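Local structure of dihydroorotase (Agrobacterium tumefaciens, 2OGJ) at residues A[22-27]-A[34-39]; A[71-76]-A[348-353]; A[300-305]-A[357-362]; A[374-379]-A[389-394]. The protein removes the acetyl group from acetyl-(R)-mandelate in vitro, acting as a probably zinc-dependent esterase of the TIM-barrel amidohydrolase family. All blocks are in the same frame, centred on the assembly; numbering follows the deposited sequence.

Contact 1 (A[22-27]-A[34-39]); sequences VKPVGF and SSTDIL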
loop_
_atom_site.group_PDB
_atom_site.type_symbol
_atom_site.label_atom_id
_atom_site.label_comp_id
_atom_site.label_asym_id
_atom_site.label_seq_id
_atom_site.Cartn_x
_atom_site.Cartn_y
_atom_site.Cartn_z
ATOM N N VAL A 22 1.352 -58.890 -18.915
ATOM C CA VAL A 22 1.549 -57.735 -18.041
ATOM C C VAL A 22 1.809 -58.218 -16.614
ATOM O O VAL A 22 1.330 -59.279 -16.217
ATOM C CB VAL A 22 0.298 -56.805 -18.016
ATOM C CG1 VAL A 22 0.112 -56.159 -19.355
ATOM C CG2 VAL A 22 -0.944 -57.594 -17.649
ATOM N N LYS A 23 2.568 -57.437 -15.854
ATOM C CA LYS A 23 2.878 -57.776 -14.474
ATOM C C LYS A 23 2.259 -56.736 -13.533
ATOM O O LYS A 23 2.818 -55.662 -13.315
ATOM C CB LYS A 23 4.400 -57.875 -14.280
ATOM C CG LYS A 23 5.006 -59.158 -14.860
ATOM C CD LYS A 23 6.506 -59.257 -14.584
ATOM C CE LYS A 23 6.848 -59.122 -13.082
ATOM N NZ LYS A 23 6.370 -60.250 -12.213
ATOM N N PRO A 24 1.087 -57.063 -12.957
ATOM C CA PRO A 24 0.323 -56.210 -12.037
ATOM C C PRO A 24 1.096 -55.711 -10.831
ATOM O O PRO A 24 1.603 -56.507 -10.055
ATOM C CB PRO A 24 -0.846 -57.103 -11.627
ATOM C CG PRO A 24 -0.990 -58.027 -12.778
ATOM C CD PRO A 24 0.425 -58.369 -13.099
ATOM N N VAL A 25 1.176 -54.394 -10.671
ATOM C CA VAL A 25 1.883 -53.805 -9.541
ATOM C C VAL A 25 1.108 -52.578 -9.085
ATOM O O VAL A 25 0.421 -51.944 -9.884
ATOM C CB VAL A 25 3.320 -53.363 -9.930
ATOM C CG1 VAL A 25 3.275 -52.207 -10.920
ATOM C CG2 VAL A 25 4.071 -52.929 -8.702
ATOM N N GLY A 26 1.202 -52.251 -7.803
ATOM C CA GLY A 26 0.503 -51.083 -7.301
ATOM C C GLY A 26 -0.980 -51.223 -7.003
ATOM O O GLY A 26 -1.647 -50.223 -6.750
ATOM N N PHE A 27 -1.505 -52.444 -7.030
ATOM C CA PHE A 27 -2.917 -52.659 -6.747
ATOM C C PHE A 27 -3.050 -53.034 -5.275
ATOM O O PHE A 27 -2.297 -52.536 -4.443
ATOM C CB PHE A 27 -3.486 -53.760 -7.650
ATOM C CG PHE A 27 -3.414 -53.436 -9.122
ATOM C CD1 PHE A 27 -2.248 -53.647 -9.842
ATOM C CD2 PHE A 27 -4.500 -52.861 -9.777
ATOM C CE1 PHE A 27 -2.158 -53.286 -11.190
ATOM C CE2 PHE A 27 -4.419 -52.496 -11.127
ATOM C CZ PHE A 27 -3.245 -52.707 -11.831
ATOM N N SER A 34 2.562 -61.980 -10.405
ATOM C CA SER A 34 2.888 -62.792 -11.573
ATOM C C SER A 34 2.177 -62.344 -12.835
ATOM O O SER A 34 1.044 -61.870 -12.784
ATOM C CB SER A 34 2.546 -64.262 -11.317
ATOM O OG SER A 34 1.143 -64.461 -11.345
ATOM N N SER A 35 2.852 -62.525 -13.965
ATOM C CA SER A 35 2.324 -62.164 -15.274
ATOM C C SER A 35 0.896 -62.637 -15.523
ATOM O O SER A 35 0.502 -63.723 -15.099
ATOM C CB SER A 35 3.228 -62.720 -16.368
ATOM O OG SER A 35 2.728 -62.374 -17.647
ATOM N N THR A 36 0.131 -61.811 -16.230
ATOM C CA THR A 36 -1.257 -62.120 -16.547
ATOM C C THR A 36 -1.674 -61.443 -17.841
ATOM O O THR A 36 -0.882 -60.769 -18.491
ATOM C CB THR A 36 -2.206 -61.621 -15.441
ATOM O OG1 THR A 36 -1.505 -61.577 -14.194
ATOM C CG2 THR A 36 -3.394 -62.561 -15.287
ATOM N N ASP A 37 -2.931 -61.642 -18.211
ATOM C CA ASP A 37 -3.499 -61.034 -19.403
ATOM C C ASP A 37 -4.798 -60.376 -18.925
ATOM O O ASP A 37 -5.463 -60.896 -18.026
ATOM C CB ASP A 37 -3.821 -62.092 -20.474
ATOM C CG ASP A 37 -2.585 -62.849 -20.977
ATOM O OD1 ASP A 37 -2.747 -63.624 -21.939
ATOM O OD2 ASP A 37 -1.470 -62.691 -20.432
ATOM N N ILE A 38 -5.147 -59.227 -19.496
ATOM C CA ILE A 38 -6.369 -58.535 -19.104
ATOM C C ILE A 38 -7.216 -58.267 -20.340
ATOM O O ILE A 38 -6.706 -57.832 -21.375
ATOM C CB ILE A 38 -6.057 -57.190 -18.393
ATOM C CG1 ILE A 38 -5.048 -57.419 -17.265
ATOM C CG2 ILE A 38 -7.331 -56.592 -17.801
ATOM C CD1 ILE A 38 -4.615 -56.149 -16.545
ATOM N N LEU A 39 -8.507 -58.554 -20.231
ATOM C CA LEU A 39 -9.435 -58.333 -21.329
ATOM C C LEU A 39 -10.374 -57.156 -21.031
ATOM O O LEU A 39 -11.121 -57.175 -20.046
ATOM C CB LEU A 39 -10.270 -59.589 -21.571
ATOM C CG LEU A 39 -11.261 -59.487 -22.731
ATOM C CD1 LEU A 39 -10.475 -59.448 -24.017
ATOM C CD2 LEU A 39 -12.208 -60.662 -22.743
#

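Contact 2 (A[71-76]-A[348-353]); sequences PGWVDL and DFTVFD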
loop_
_atom_site.group_PDB
_atom_site.type_symbol
_atom_site.label_atom_id
_atom_site.label_comp_id
_atom_site.label_asym_id
_atom_site.label_seq_id
_atom_site.Cartn_x
_atom_site.Cartn_y
_atom_site.Cartn_z
ATOM N N PRO A 71 -2.426 -49.210 -11.795
ATOM C CA PRO A 71 -3.550 -48.322 -12.083
ATOM C C PRO A 71 -2.946 -47.050 -12.695
ATOM O O PRO A 71 -1.787 -46.738 -12.427
ATOM C CB PRO A 71 -4.182 -48.105 -10.703
ATOM C CG PRO A 71 -3.086 -48.459 -9.736
ATOM C CD PRO A 71 -2.406 -49.612 -10.382
ATOM N N GLY A 72 -3.700 -46.355 -13.540
ATOM C CA GLY A 72 -3.194 -45.154 -14.176
ATOM C C GLY A 72 -2.486 -44.194 -13.241
ATOM O O GLY A 72 -2.991 -43.871 -12.167
ATOM N N TRP A 73 -1.301 -43.740 -13.645
ATOM C CA TRP A 73 -0.517 -42.809 -12.848
ATOM C C TRP A 73 -1.289 -41.525 -12.596
ATOM O O TRP A 73 -2.001 -41.036 -13.481
ATOM C CB TRP A 73 0.789 -42.483 -13.554
ATOM C CG TRP A 73 1.746 -43.619 -13.608
ATOM C CD1 TRP A 73 1.682 -44.793 -12.901
ATOM C CD2 TRP A 73 2.964 -43.663 -14.360
ATOM N NE1 TRP A 73 2.796 -45.563 -13.169
ATOM C CE2 TRP A 73 3.597 -44.893 -14.060
ATOM C CE3 TRP A 73 3.584 -42.779 -15.257
ATOM C CZ2 TRP A 73 4.821 -45.260 -14.626
ATOM C CZ3 TRP A 73 4.797 -43.137 -15.821
ATOM C CH2 TRP A 73 5.406 -44.373 -15.502
ATOM N N VAL A 74 -1.127 -40.993 -11.379
ATOM C CA VAL A 74 -1.773 -39.760 -10.936
ATOM C C VAL A 74 -0.722 -38.680 -10.638
ATOM O O VAL A 74 0.064 -38.827 -9.701
ATOM C CB VAL A 74 -2.576 -39.992 -9.627
ATOM C CG1 VAL A 74 -3.239 -38.701 -9.203
ATOM C CG2 VAL A 74 -3.618 -41.093 -9.812
ATOM N N ASP A 75 -0.679 -37.612 -11.431
ATOM C CA ASP A 75 0.275 -36.528 -11.166
ATOM C C ASP A 75 -0.545 -35.462 -10.452
ATOM O O ASP A 75 -1.347 -34.752 -11.061
ATOM C CB ASP A 75 0.884 -35.971 -12.457
ATOM C CG ASP A 75 1.986 -34.948 -12.191
ATOM O OD1 ASP A 75 2.737 -34.601 -13.125
ATOM O OD2 ASP A 75 2.101 -34.479 -11.042
ATOM N N LEU A 76 -0.344 -35.396 -9.143
ATOM C CA LEU A 76 -1.045 -34.488 -8.247
ATOM C C LEU A 76 -0.695 -33.012 -8.409
ATOM O O LEU A 76 -1.325 -32.145 -7.781
ATOM C CB LEU A 76 -0.745 -34.914 -6.810
ATOM C CG LEU A 76 -1.407 -34.182 -5.665
ATOM C CD1 LEU A 76 -2.880 -34.555 -5.605
ATOM C CD2 LEU A 76 -0.694 -34.541 -4.379
ATOM N N ASP A 348 -8.414 -48.729 -16.223
ATOM C CA ASP A 348 -7.719 -47.461 -16.056
ATOM C C ASP A 348 -6.287 -47.779 -15.637
ATOM O O ASP A 348 -5.913 -47.623 -14.469
ATOM C CB ASP A 348 -8.443 -46.623 -14.991
ATOM C CG ASP A 348 -7.918 -45.202 -14.911
ATOM O OD1 ASP A 348 -8.502 -44.361 -14.190
ATOM O OD2 ASP A 348 -6.902 -44.931 -15.574
ATOM N N PHE A 349 -5.488 -48.235 -16.600
ATOM C CA PHE A 349 -4.103 -48.626 -16.321
ATOM C C PHE A 349 -3.018 -47.747 -16.942
ATOM O O PHE A 349 -3.280 -46.751 -17.598
ATOM C CB PHE A 349 -3.862 -50.065 -16.791
ATOM C CG PHE A 349 -4.964 -51.015 -16.445
ATOM C CD1 PHE A 349 -5.657 -51.659 -17.453
ATOM C CD2 PHE A 349 -5.310 -51.267 -15.126
ATOM C CE1 PHE A 349 -6.683 -52.543 -17.166
ATOM C CE2 PHE A 349 -6.338 -52.151 -14.815
ATOM C CZ PHE A 349 -7.027 -52.792 -15.831
ATOM N N THR A 350 -1.780 -48.136 -16.698
ATOM C CA THR A 350 -0.620 -47.460 -17.241
ATOM C C THR A 350 0.438 -48.551 -17.310
ATOM O O THR A 350 0.907 -49.076 -16.297
ATOM C CB THR A 350 -0.135 -46.259 -16.360
ATOM O OG1 THR A 350 1.166 -45.834 -16.795
ATOM C CG2 THR A 350 -0.084 -46.646 -14.896
ATOM N N VAL A 351 0.766 -48.920 -18.538
ATOM C CA VAL A 351 1.739 -49.950 -18.809
ATOM C C VAL A 351 3.115 -49.301 -18.948
ATOM O O VAL A 351 3.293 -48.384 -19.752
ATOM C CB VAL A 351 1.343 -50.678 -20.087
ATOM C CG1 VAL A 351 2.331 -51.778 -20.400
ATOM C CG2 VAL A 351 -0.064 -51.227 -19.910
ATOM N N PHE A 352 4.080 -49.782 -18.162
ATOM C CA PHE A 352 5.430 -49.224 -18.168
ATOM C C PHE A 352 6.476 -50.258 -17.846
ATOM O O PHE A 352 6.192 -51.276 -17.211
ATOM C CB PHE A 352 5.543 -48.110 -17.128
ATOM C CG PHE A 352 5.420 -48.597 -15.701
ATOM C CD1 PHE A 352 6.562 -48.815 -14.915
ATOM C CD2 PHE A 352 4.159 -48.806 -15.135
ATOM C CE1 PHE A 352 6.451 -49.222 -13.583
ATOM C CE2 PHE A 352 4.034 -49.213 -13.806
ATOM C CZ PHE A 352 5.182 -49.420 -13.024
ATOM N N ASP A 353 7.696 -49.967 -18.279
ATOM C CA ASP A 353 8.825 -50.829 -18.020
ATOM C C ASP A 353 9.804 -50.092 -17.119
ATOM O O ASP A 353 9.710 -48.880 -16.941
ATOM C CB ASP A 353 9.510 -51.205 -19.325
ATOM C CG ASP A 353 8.887 -52.427 -19.972
ATOM O OD1 ASP A 353 8.766 -53.450 -19.259
ATOM O OD2 ASP A 353 8.528 -52.368 -21.180
#

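Contact 3 (A[300-305]-A[357-362]); sequences PVWDLA and ADLEAT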
loop_
_atom_site.group_PDB
_atom_site.type_symbol
_atom_site.label_atom_id
_atom_site.label_comp_id
_atom_site.label_asym_id
_atom_site.label_seq_id
_atom_site.Cartn_x
_atom_site.Cartn_y
_atom_site.Cartn_z
ATOM N N PRO A 300 14.164 -28.572 -16.547
ATOM C CA PRO A 300 14.227 -29.373 -15.314
ATOM C C PRO A 300 13.465 -30.708 -15.382
ATOM O O PRO A 300 14.034 -31.775 -15.599
ATOM C CB PRO A 300 13.650 -28.429 -14.250
ATOM C CG PRO A 300 13.628 -27.060 -14.922
ATOM C CD PRO A 300 13.348 -27.365 -16.355
ATOM N N VAL A 301 12.159 -30.602 -15.190
ATOM C CA VAL A 301 11.231 -31.723 -15.181
ATOM C C VAL A 301 10.880 -32.132 -16.590
ATOM O O VAL A 301 10.438 -31.304 -17.380
ATOM C CB VAL A 301 9.914 -31.304 -14.518
ATOM C CG1 VAL A 301 9.055 -32.509 -14.225
ATOM C CG2 VAL A 301 10.207 -30.508 -13.292
ATOM N N TRP A 302 11.060 -33.387 -16.949
ATOM C CA TRP A 302 10.654 -33.716 -18.303
ATOM C C TRP A 302 9.232 -34.273 -18.228
ATOM O O TRP A 302 8.334 -33.838 -18.941
ATOM C CB TRP A 302 11.627 -34.719 -18.928
ATOM C CG TRP A 302 13.006 -34.138 -19.151
ATOM C CD1 TRP A 302 13.308 -32.889 -19.633
ATOM C CD2 TRP A 302 14.256 -34.808 -18.976
ATOM N NE1 TRP A 302 14.662 -32.747 -19.777
ATOM C CE2 TRP A 302 15.272 -33.909 -19.380
ATOM C CE3 TRP A 302 14.621 -36.082 -18.516
ATOM C CZ2 TRP A 302 16.628 -34.245 -19.342
ATOM C CZ3 TRP A 302 15.969 -36.417 -18.480
ATOM C CH2 TRP A 302 16.956 -35.498 -18.892
ATOM N N ASP A 303 9.029 -35.210 -17.313
ATOM C CA ASP A 303 7.738 -35.830 -17.150
ATOM C C ASP A 303 7.725 -36.599 -15.840
ATOM O O ASP A 303 8.748 -36.713 -15.178
ATOM C CB ASP A 303 7.478 -36.763 -18.324
ATOM C CG ASP A 303 8.682 -37.649 -18.648
ATOM O OD1 ASP A 303 8.838 -37.991 -19.835
ATOM O OD2 ASP A 303 9.465 -38.010 -17.737
ATOM N N LEU A 304 6.558 -37.114 -15.472
ATOM C CA LEU A 304 6.404 -37.866 -14.237
ATOM C C LEU A 304 7.362 -39.060 -14.155
ATOM O O LEU A 304 7.946 -39.329 -13.095
ATOM C CB LEU A 304 4.960 -38.353 -14.110
ATOM C CG LEU A 304 4.594 -38.898 -12.740
ATOM C CD1 LEU A 304 4.737 -37.759 -11.737
ATOM C CD2 LEU A 304 3.177 -39.475 -12.735
ATOM N N ALA A 305 7.520 -39.773 -15.271
ATOM C CA ALA A 305 8.398 -40.940 -15.307
ATOM C C ALA A 305 9.831 -40.570 -14.905
ATOM O O ALA A 305 10.459 -41.266 -14.108
ATOM C CB ALA A 305 8.374 -41.577 -16.704
ATOM N N ALA A 357 19.650 -47.982 -17.796
ATOM C CA ALA A 357 20.074 -46.861 -18.608
ATOM C C ALA A 357 21.234 -46.129 -17.964
ATOM O O ALA A 357 21.729 -46.520 -16.901
ATOM C CB ALA A 357 18.920 -45.908 -18.819
ATOM N N ASP A 358 21.671 -45.075 -18.641
ATOM C CA ASP A 358 22.752 -44.232 -18.159
ATOM C C ASP A 358 22.363 -42.843 -18.650
ATOM O O ASP A 358 22.918 -42.326 -19.622
ATOM C CB ASP A 358 24.086 -44.671 -18.761
ATOM C CG ASP A 358 25.247 -43.820 -18.286
ATOM O OD1 ASP A 358 25.416 -43.685 -17.050
ATOM O OD2 ASP A 358 25.992 -43.295 -19.150
ATOM N N LEU A 359 21.379 -42.253 -17.981
ATOM C CA LEU A 359 20.877 -40.945 -18.364
ATOM C C LEU A 359 21.133 -39.922 -17.291
ATOM O O LEU A 359 21.008 -40.204 -16.099
ATOM C CB LEU A 359 19.372 -41.007 -18.617
ATOM C CG LEU A 359 18.740 -39.701 -19.105
ATOM C CD1 LEU A 359 19.296 -39.364 -20.478
ATOM C CD2 LEU A 359 17.227 -39.834 -19.161
ATOM N N GLU A 360 21.492 -38.723 -17.723
ATOM C CA GLU A 360 21.733 -37.646 -16.791
ATOM C C GLU A 360 20.520 -36.758 -16.762
ATOM O O GLU A 360 20.048 -36.296 -17.796
ATOM C CB GLU A 360 22.950 -36.814 -17.192
ATOM C CG GLU A 360 24.277 -37.499 -16.953
ATOM C CD GLU A 360 25.426 -36.517 -16.853
ATOM O OE1 GLU A 360 25.556 -35.660 -17.757
ATOM O OE2 GLU A 360 26.197 -36.604 -15.870
ATOM N N ALA A 361 20.002 -36.556 -15.564
ATOM C CA ALA A 361 18.867 -35.679 -15.354
ATOM C C ALA A 361 19.392 -34.647 -14.366
ATOM O O ALA A 361 20.319 -34.923 -13.606
ATOM C CB ALA A 361 17.717 -36.450 -14.754
ATOM N N THR A 362 18.837 -33.450 -14.380
ATOM C CA THR A 362 19.306 -32.447 -13.447
ATOM C C THR A 362 18.122 -31.928 -12.662
ATOM O O THR A 362 17.037 -31.760 -13.211
ATOM C CB THR A 362 20.037 -31.302 -14.184
ATOM O OG1 THR A 362 19.771 -30.050 -13.529
ATOM C CG2 THR A 362 19.605 -31.246 -15.646
#

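Contact 4 (A[374-379]-A[389-394]); sequences LFEPRY and ASRYIP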
loop_
_atom_site.group_PDB
_atom_site.type_symbol
_atom_site.label_atom_id
_atom_site.label_comp_id
_atom_site.label_asym_id
_atom_site.label_seq_id
_atom_site.Cartn_x
_atom_site.Cartn_y
_atom_site.Cartn_z
ATOM N N LEU A 374 15.239 -46.537 -15.488
ATOM C CA LEU A 374 14.227 -45.595 -15.921
ATOM C C LEU A 374 12.810 -46.097 -16.086
ATOM O O LEU A 374 12.550 -47.076 -16.789
ATOM C CB LEU A 374 14.654 -44.969 -17.242
ATOM C CG LEU A 374 15.881 -44.078 -17.176
ATOM C CD1 LEU A 374 16.269 -43.689 -18.587
ATOM C CD2 LEU A 374 15.592 -42.856 -16.311
ATOM N N PHE A 375 11.883 -45.414 -15.428
ATOM C CA PHE A 375 10.499 -45.767 -15.601
ATOM C C PHE A 375 10.236 -45.288 -17.016
ATOM O O PHE A 375 10.591 -44.162 -17.380
ATOM C CB PHE A 375 9.598 -45.042 -14.605
ATOM C CG PHE A 375 9.669 -45.600 -13.221
ATOM C CD1 PHE A 375 10.678 -45.201 -12.347
ATOM C CD2 PHE A 375 8.740 -46.551 -12.797
ATOM C CE1 PHE A 375 10.768 -45.742 -11.070
ATOM C CE2 PHE A 375 8.817 -47.100 -11.521
ATOM C CZ PHE A 375 9.833 -46.694 -10.653
ATOM N N GLU A 376 9.660 -46.167 -17.825
ATOM C CA GLU A 376 9.366 -45.825 -19.205
ATOM C C GLU A 376 7.948 -46.267 -19.583
ATOM O O GLU A 376 7.693 -47.446 -19.827
ATOM C CB GLU A 376 10.406 -46.470 -20.124
ATOM C CG GLU A 376 10.695 -45.640 -21.354
ATOM C CD GLU A 376 12.115 -45.084 -21.377
ATOM O OE1 GLU A 376 12.748 -45.014 -20.300
ATOM O OE2 GLU A 376 12.599 -44.705 -22.471
ATOM N N PRO A 377 6.999 -45.313 -19.608
ATOM C CA PRO A 377 5.613 -45.635 -19.954
ATOM C C PRO A 377 5.462 -46.119 -21.388
ATOM O O PRO A 377 6.114 -45.611 -22.294
ATOM C CB PRO A 377 4.870 -44.324 -19.681
ATOM C CG PRO A 377 5.898 -43.282 -19.854
ATOM C CD PRO A 377 7.122 -43.895 -19.223
ATOM N N ARG A 378 4.600 -47.118 -21.565
ATOM C CA ARG A 378 4.304 -47.748 -22.864
ATOM C C ARG A 378 2.887 -47.453 -23.323
ATOM O O ARG A 378 2.671 -46.939 -24.427
ATOM C CB ARG A 378 4.559 -49.237 -22.760
ATOM C CG ARG A 378 5.883 -49.657 -23.349
ATOM C CD ARG A 378 7.035 -49.002 -22.640
ATOM N NE ARG A 378 8.244 -49.806 -22.793
ATOM C CZ ARG A 378 9.420 -49.357 -23.221
ATOM N NH1 ARG A 378 9.585 -48.087 -23.557
ATOM N NH2 ARG A 378 10.440 -50.194 -23.307
ATOM N N TYR A 379 1.935 -47.747 -22.485
ATOM C CA TYR A 379 0.560 -47.471 -22.841
ATOM C C TYR A 379 -0.222 -47.017 -21.685
ATOM O O TYR A 379 -0.058 -47.508 -20.562
ATOM C CB TYR A 379 -0.217 -48.711 -23.260
ATOM C CG TYR A 379 0.418 -49.444 -24.411
ATOM C CD1 TYR A 379 1.439 -50.363 -24.208
ATOM C CD2 TYR A 379 -0.030 -49.206 -25.695
ATOM C CE1 TYR A 379 2.000 -51.035 -25.249
ATOM C CE2 TYR A 379 0.541 -49.874 -26.771
ATOM C CZ TYR A 379 1.561 -50.789 -26.540
ATOM O OH TYR A 379 2.151 -51.457 -27.607
ATOM N N ALA A 389 2.134 -44.483 -25.065
ATOM C CA ALA A 389 2.840 -43.549 -24.198
ATOM C C ALA A 389 4.331 -43.610 -24.463
ATOM O O ALA A 389 4.841 -44.585 -25.019
ATOM C CB ALA A 389 2.555 -43.867 -22.717
ATOM N N SER A 390 5.018 -42.550 -24.049
ATOM C CA SER A 390 6.461 -42.415 -24.218
ATOM C C SER A 390 6.995 -41.227 -23.410
ATOM O O SER A 390 6.278 -40.243 -23.173
ATOM C CB SER A 390 6.788 -42.229 -25.700
ATOM O OG SER A 390 8.106 -41.747 -25.886
ATOM N N ARG A 391 8.248 -41.327 -22.969
ATOM C CA ARG A 391 8.870 -40.255 -22.206
ATOM C C ARG A 391 9.028 -39.041 -23.100
ATOM O O ARG A 391 9.102 -39.179 -24.320
ATOM C CB ARG A 391 10.235 -40.688 -21.664
ATOM C CG ARG A 391 10.132 -41.511 -20.394
ATOM C CD ARG A 391 11.484 -41.981 -19.875
ATOM N NE ARG A 391 12.447 -40.889 -19.813
ATOM C CZ ARG A 391 13.408 -40.688 -20.713
ATOM N NH1 ARG A 391 13.538 -41.517 -21.745
ATOM N NH2 ARG A 391 14.234 -39.653 -20.586
ATOM N N TYR A 392 9.055 -37.864 -22.468
ATOM C CA TYR A 392 9.199 -36.568 -23.124
ATOM C C TYR A 392 10.613 -36.402 -23.649
ATOM O O TYR A 392 11.596 -36.669 -22.953
ATOM C CB TYR A 392 8.881 -35.436 -22.131
ATOM C CG TYR A 392 9.257 -34.047 -22.617
ATOM C CD1 TYR A 392 8.416 -33.331 -23.471
ATOM C CD2 TYR A 392 10.490 -33.467 -22.262
ATOM C CE1 TYR A 392 8.790 -32.075 -23.966
ATOM C CE2 TYR A 392 10.877 -32.210 -22.753
ATOM C CZ TYR A 392 10.027 -31.523 -23.607
ATOM O OH TYR A 392 10.428 -30.319 -24.149
ATOM N N ILE A 393 10.717 -35.969 -24.890
ATOM C CA ILE A 393 12.016 -35.765 -25.481
ATOM C C ILE A 393 12.231 -34.264 -25.532
ATOM O O ILE A 393 11.499 -33.542 -26.222
ATOM C CB ILE A 393 12.096 -36.381 -26.907
ATOM C CG1 ILE A 393 11.684 -37.858 -26.857
ATOM C CG2 ILE A 393 13.524 -36.250 -27.455
ATOM C CD1 ILE A 393 12.517 -38.668 -25.901
ATOM N N PRO A 394 13.230 -33.771 -24.784
ATOM C CA PRO A 394 13.532 -32.342 -24.744
ATOM C C PRO A 394 13.885 -31.751 -26.094
ATOM O O PRO A 394 14.933 -32.049 -26.660
ATOM C CB PRO A 394 14.674 -32.250 -23.728
ATOM C CG PRO A 394 15.330 -33.585 -23.824
ATOM C CD PRO A 394 14.166 -34.532 -23.937
#

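Contact 1 (A[22-27]-A[34-39])
Two backbone hydrogen bonds join Val22 and Thr36 in a single antiparallel, hydrogen-bonded pair. Val22 N donates almost straight to Thr36 O (2.9 Å, 173°) within the plane of that carbonyl, and Thr36 N returns a more bent bond to Val22 O at 2.8 Å. The pairing goes no further, consistent with the short strand segments 22-24 and 36-39 crossing at 93°.

Among the polar side chains, Thr36 OG1 makes a weak hydrogen bond to Ser34 O, while the bent chain of Lys23 carries its NZ to the intervening loop, where it is hydrogen-bonded to Gln33 O.

Packing adds to this. The CG2 branch of Val22 makes an apolar contact with Ile38 CD1 at 4.1 Å, and the Pro24 ring crosses the Thr36 side chain roughly at right angles, with Pro24 CG 3.9 Å from Thr36 OG1.

Strand 22-24 pairs in parallel with strand 68-75, whereas strand 36-40 belongs to the four-stranded sheet with 17-20 and 46-50. The contact thus joins two sheets, consistent with the small beta domain that accompanies the barrel in many amidohydrolases.

Contact 2 (A[71-76]-A[348-353])
Strand 68-75, which in this TIM-barrel amidohydrolase runs into the zinc ligands His77 and His79, meets residues 348-353 of the long strand that runs on to 362 in an antiparallel pairing. Pro71 and Phe349 form a non-hydrogen-bonded pair whose side chains diverge.

One backbone hydrogen bond crosses the contact: Gly72 N donates to Asp348 O over 2.7 Å. It is fairly straight at the proton, at 158°, but the donor sits above the carbonyl plane. Charged and polar side chains turn to other parts of the barrel. Asp348 OD1 forms a salt bridge with Arg128, and Thr350 OG1 is hydrogen-bonded to Gly99 O, which helps to fix the rotation of the threonine.

The rest is packing around the Trp73 indole; Leu304, Ala305 and Met308 of helix 304-313 also touch the Trp73 side chain. Thr350 crosses the indole at about a right angle. Its methyl CG2 makes a CH-pi contact over the five-membered ring, 3.6 Å from the centroid, while OG1 lies over the same indole 3.7 Å above its plane.

Phe352 has CG between the backbone N and carbonyl carbon (chi1 67°), so its ring turns toward the tryptophan. The two aromatic planes meet obliquely at 51°, and Trp73 CZ2 stands over one face of the Phe352 ring, displaced toward the rim and 3.6 Å from Phe352 CG.

Contact 3 (A[300-305]-A[357-362])
No backbone hydrogen bond joins 300-305 to strand 357-362; the chains come nearest at Pro300 and Thr362, whose CA atoms are 6.2 Å apart, and the gap widens from there as the first segment turns into helix 304-313.

Trp302 bridges that gap. With CG anti to the carbonyl carbon (chi1 -67°), its indole extends toward the strand and presents the outer corner of the six-membered ring. At that corner, Trp302 CH2 lies 3.4 Å from Glu360 O, which approaches the ring edge near its plane, where the partly positive ring hydrogens would be expected to suit a carbonyl oxygen. The neighbouring atom CZ3 of Trp302 meets Leu359 CD2 tip to tip at 3.7 Å, and the methyl CB of Ala361 lies 4.1 Å from Trp302 CZ3. Pro300 O stands above one face of the same indole, offset toward its rim.

Asp303 is the N-cap of helix 304-313: its side chain caps a backbone N of the first turn, OD2 is hydrogen-bonded to Thr306 OG1, and OD1 accepts a bond from Tyr392 N. Arg391 and Pro394 of the C-terminal loop also touch Trp302, while Ala361 pairs through its backbone with Ser369 of strand 368-382 and its methyl meets Lys310 of helix 304-313. The indole thus lies between strand 348-362 and the C-terminal loop, just ahead of helix 304-313.

Contact 4 (A[374-379]-A[389-394])
Arg391 and Glu376 supply the ionic part of the contact between strand 374-379 and the loop 389-394. Arg391 NH1 reaches Glu376 OE2 at 3.4 Å in a weak hydrogen bond within a salt bridge. The oxygen lies at the guanidinium edge, but the carboxylate plane is turned 48° from it. The methylene CD of Arg391 rests against Glu376 OE1 (3.3 Å) and Phe375 O, and a bend at chi3 (49°) brings the guanidinium round to the acid.

Next to it, Pro377 packs CB against Ala389 CB at 3.8 Å, while its CD lies near Arg391 CG. The backbone is tied by a hydrogen bond from Ala389 N to Arg378 O (2.6 Å), the donor standing well above the carbonyl plane.

Further out, the acceptor residue Arg378 lies in a classic beta bulge, facing Val351 together with Tyr379, and its NE forms a salt bridge with Asp353. Leu359 packs on Arg391 and Ala305 of helix 304-313 on Pro377, backing two residues that carry the contact.

Such a long, twisted ion pair between partly exposed residues probably reflects electrostatic attraction rather than a tight bidentate grip. Each partner probably keeps its charge, while the alkyl part of the arginine contributes packing.

Contact 1 closes first along the chain; contacts 2 and 3 then interlock, since their segments alternate, and contact 4 follows both. All four reach one mixed sheet, in which strand 68-75 neighbours 22-24 and 348-362, and 348-362 neighbours 368-382. Contacts 2 and 3 use opposite ends of strand 348-362, their centres about 18 Å apart, with Leu304 CD2 against Trp73 CB (3.9 Å). Contact 4 lies about 12 Å from contact 2 and about 10 Å from contact 3, centre to centre. Contact 1 touches contact 2 through Phe27 on Pro71, but its centre is about 26 Å from that of contact 3. Only contact 3 approaches the zinc site, the Pro300 side chain lying about 12 Å from a zinc ion.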